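Local coordinates for putative endonuclease/exonuclease/phosphatase family protein (Bacteroides vulgatus ATCC 8482, PDB 3G6S) that probably cleaves phosphodiester bonds in nucleic acids, as a nuclease of the DNase I-like superfamily, at residues Gln149-Ile154 against Tyr182-Thr187. Residues are numbered along the deposited sequence; the frame is centred on the assembly and turned at random.
Sequences QSALLI and YETITT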
loop_
_atom_site.group_PDB
_atom_site.type_symbol
_atom_site.label_atom_id
_atom_site.label_comp_id
_atom_site.label_asym_id
_atom_site.label_seq_id
_atom_site.Cartn_x
_atom_site.Cartn_y
_atom_site.Cartn_z
ATOM N N GLN A 149 7.593 -16.010 -1.231
ATOM C CA GLN A 149 8.313 -15.856 0.025
ATOM C C GLN A 149 7.968 -14.556 0.725
ATOM O O GLN A 149 7.840 -14.518 1.951
ATOM C CB GLN A 149 9.829 -15.931 -0.203
ATOM C CG GLN A 149 10.340 -17.321 -0.543
ATOM C CD GLN A 149 9.813 -18.382 0.413
ATOM O OE1 GLN A 149 9.872 -18.219 1.634
ATOM N NE2 GLN A 149 9.290 -19.473 -0.141
ATOM N N SER A 150 7.830 -13.487 -0.055
ATOM C CA SER A 150 7.493 -12.174 0.498
ATOM C C SER A 150 6.162 -12.226 1.248
ATOM O O SER A 150 6.006 -11.601 2.300
ATOM C CB SER A 150 7.408 -11.134 -0.622
ATOM O OG SER A 150 8.691 -10.854 -1.144
ATOM N N ALA A 151 5.212 -12.981 0.695
ATOM C CA ALA A 151 3.896 -13.131 1.295
ATOM C C ALA A 151 3.983 -13.872 2.629
ATOM O O ALA A 151 3.447 -13.419 3.639
ATOM C CB ALA A 151 2.980 -13.867 0.341
ATOM N N LEU A 152 4.664 -15.011 2.633
ATOM C CA LEU A 152 4.815 -15.792 3.853
ATOM C C LEU A 152 5.577 -14.980 4.900
ATOM O O LEU A 152 5.271 -15.045 6.087
ATOM C CB LEU A 152 5.560 -17.097 3.554
ATOM C CG LEU A 152 4.764 -18.082 2.691
ATOM C CD1 LEU A 152 5.692 -18.981 1.882
ATOM C CD2 LEU A 152 3.856 -18.884 3.581
ATOM N N LEU A 153 6.556 -14.205 4.452
ATOM C CA LEU A 153 7.351 -13.391 5.354
ATOM C C LEU A 153 6.480 -12.356 6.057
ATOM O O LEU A 153 6.593 -12.151 7.265
ATOM C CB LEU A 153 8.471 -12.705 4.571
ATOM C CG LEU A 153 9.276 -11.601 5.264
ATOM C CD1 LEU A 153 9.963 -12.141 6.506
ATOM C CD2 LEU A 153 10.291 -11.046 4.282
ATOM N N ILE A 154 5.601 -11.710 5.300
ATOM C CA ILE A 154 4.713 -10.705 5.868
ATOM C C ILE A 154 3.803 -11.331 6.920
ATOM O O ILE A 154 3.635 -10.780 8.008
ATOM C CB ILE A 154 3.874 -10.033 4.757
ATOM C CG1 ILE A 154 4.792 -9.170 3.890
ATOM C CG2 ILE A 154 2.745 -9.184 5.364
ATOM C CD1 ILE A 154 4.144 -8.650 2.621
ATOM N N TYR A 182 -0.993 -14.439 -4.854
ATOM C CA TYR A 182 -2.284 -14.033 -4.334
ATOM C C TYR A 182 -2.901 -15.194 -3.579
ATOM O O TYR A 182 -3.587 -15.005 -2.574
ATOM C CB TYR A 182 -3.211 -13.613 -5.467
ATOM C CG TYR A 182 -4.618 -13.311 -5.018
ATOM C CD1 TYR A 182 -5.554 -14.339 -4.835
ATOM C CD2 TYR A 182 -5.034 -11.999 -4.821
ATOM C CE1 TYR A 182 -6.867 -14.060 -4.483
ATOM C CE2 TYR A 182 -6.346 -11.712 -4.465
ATOM C CZ TYR A 182 -7.253 -12.738 -4.305
ATOM O OH TYR A 182 -8.558 -12.424 -4.010
ATOM N N GLU A 183 -2.653 -16.400 -4.070
ATOM C CA GLU A 183 -3.207 -17.588 -3.448
ATOM C C GLU A 183 -2.493 -17.958 -2.144
ATOM O O GLU A 183 -3.118 -18.494 -1.232
ATOM C CB GLU A 183 -3.153 -18.747 -4.442
ATOM C CG GLU A 183 -4.037 -19.917 -4.079
ATOM C CD GLU A 183 -3.248 -21.200 -3.941
ATOM O OE1 GLU A 183 -3.864 -22.269 -3.737
ATOM O OE2 GLU A 183 -2.002 -21.136 -4.034
ATOM N N THR A 184 -1.199 -17.659 -2.041
ATOM C CA THR A 184 -0.466 -17.991 -0.821
ATOM C C THR A 184 -0.909 -17.145 0.381
ATOM O O THR A 184 -0.899 -17.629 1.510
ATOM C CB THR A 184 1.075 -17.849 -0.984
ATOM O OG1 THR A 184 1.466 -16.491 -0.758
ATOM C CG2 THR A 184 1.511 -18.273 -2.377
ATOM N N ILE A 185 -1.293 -15.889 0.160
ATOM C CA ILE A 185 -1.741 -15.064 1.284
ATOM C C ILE A 185 -3.240 -15.171 1.496
ATOM O O ILE A 185 -3.759 -14.760 2.530
ATOM C CB ILE A 185 -1.396 -13.576 1.109
ATOM C CG1 ILE A 185 -1.535 -13.168 -0.347
ATOM C CG2 ILE A 185 -0.012 -13.303 1.642
ATOM C CD1 ILE A 185 -1.006 -11.781 -0.626
ATOM N N THR A 186 -3.927 -15.731 0.509
ATOM C CA THR A 186 -5.367 -15.901 0.561
ATOM C C THR A 186 -5.740 -17.278 1.114
ATOM O O THR A 186 -6.782 -17.430 1.751
ATOM C CB THR A 186 -5.967 -15.723 -0.857
ATOM O OG1 THR A 186 -5.895 -14.343 -1.223
ATOM C CG2 THR A 186 -7.415 -16.174 -0.919
ATOM N N THR A 187 -4.886 -18.275 0.892
ATOM C CA THR A 187 -5.184 -19.628 1.352
ATOM C C THR A 187 -4.195 -20.167 2.378
ATOM O O THR A 187 -3.882 -21.363 2.404
ATOM C CB THR A 187 -5.245 -20.605 0.159
ATOM O OG1 THR A 187 -3.925 -20.820 -0.368
ATOM C CG2 THR A 187 -6.148 -20.032 -0.927
#
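Two helices of the DNase I-like fold, 144-161 and 180-186, pack side by side where Ala151 of the first meets Thr184 and Ile185 of the second. The backbones come close, Ala151 CA and Ile185 CA 6.0 Å apart, as the first helix offers only the methyl of Ala151 at this point. That methyl, Ala151 CB, points at the second helix and touches two branched side chains at once: Thr184 OG1 at 3.2 Å and Ile185 CG2 at 3.3 Å. The Ile185 methyl also lies 3.9 Å from Ala151 CA, so it rests against the backbone of the first helix as well. A chi1 of 37° puts CG1 of Ile185 between the backbone N and the carbonyl carbon, which turns CG2 to the side of the backbone N, facing Ala151; the side chain also touches Phe227 of strand 224-228.

Both helices cover one sheet of the alpha/beta sandwich characteristic of this family. Ile154, one turn after Ala151, packs on Val135 and Thr137 of strand 131-138. The hydroxyl of Thr184 lies against a methyl, which can only pack; its polar need is met by Ala181 O within its own helix. Past the interface, Thr186 and Thr187 bond back to the carbonyls four residues earlier. Thr186 OG1 donates to Tyr182 O at 2.8 Å and also sits over one face of the Tyr182 ring, toward its rim. Glu183 O is gripped twice, by Thr187 N and by Thr187 OG1 at 2.6 Å, from opposite faces of the carbonyl plane.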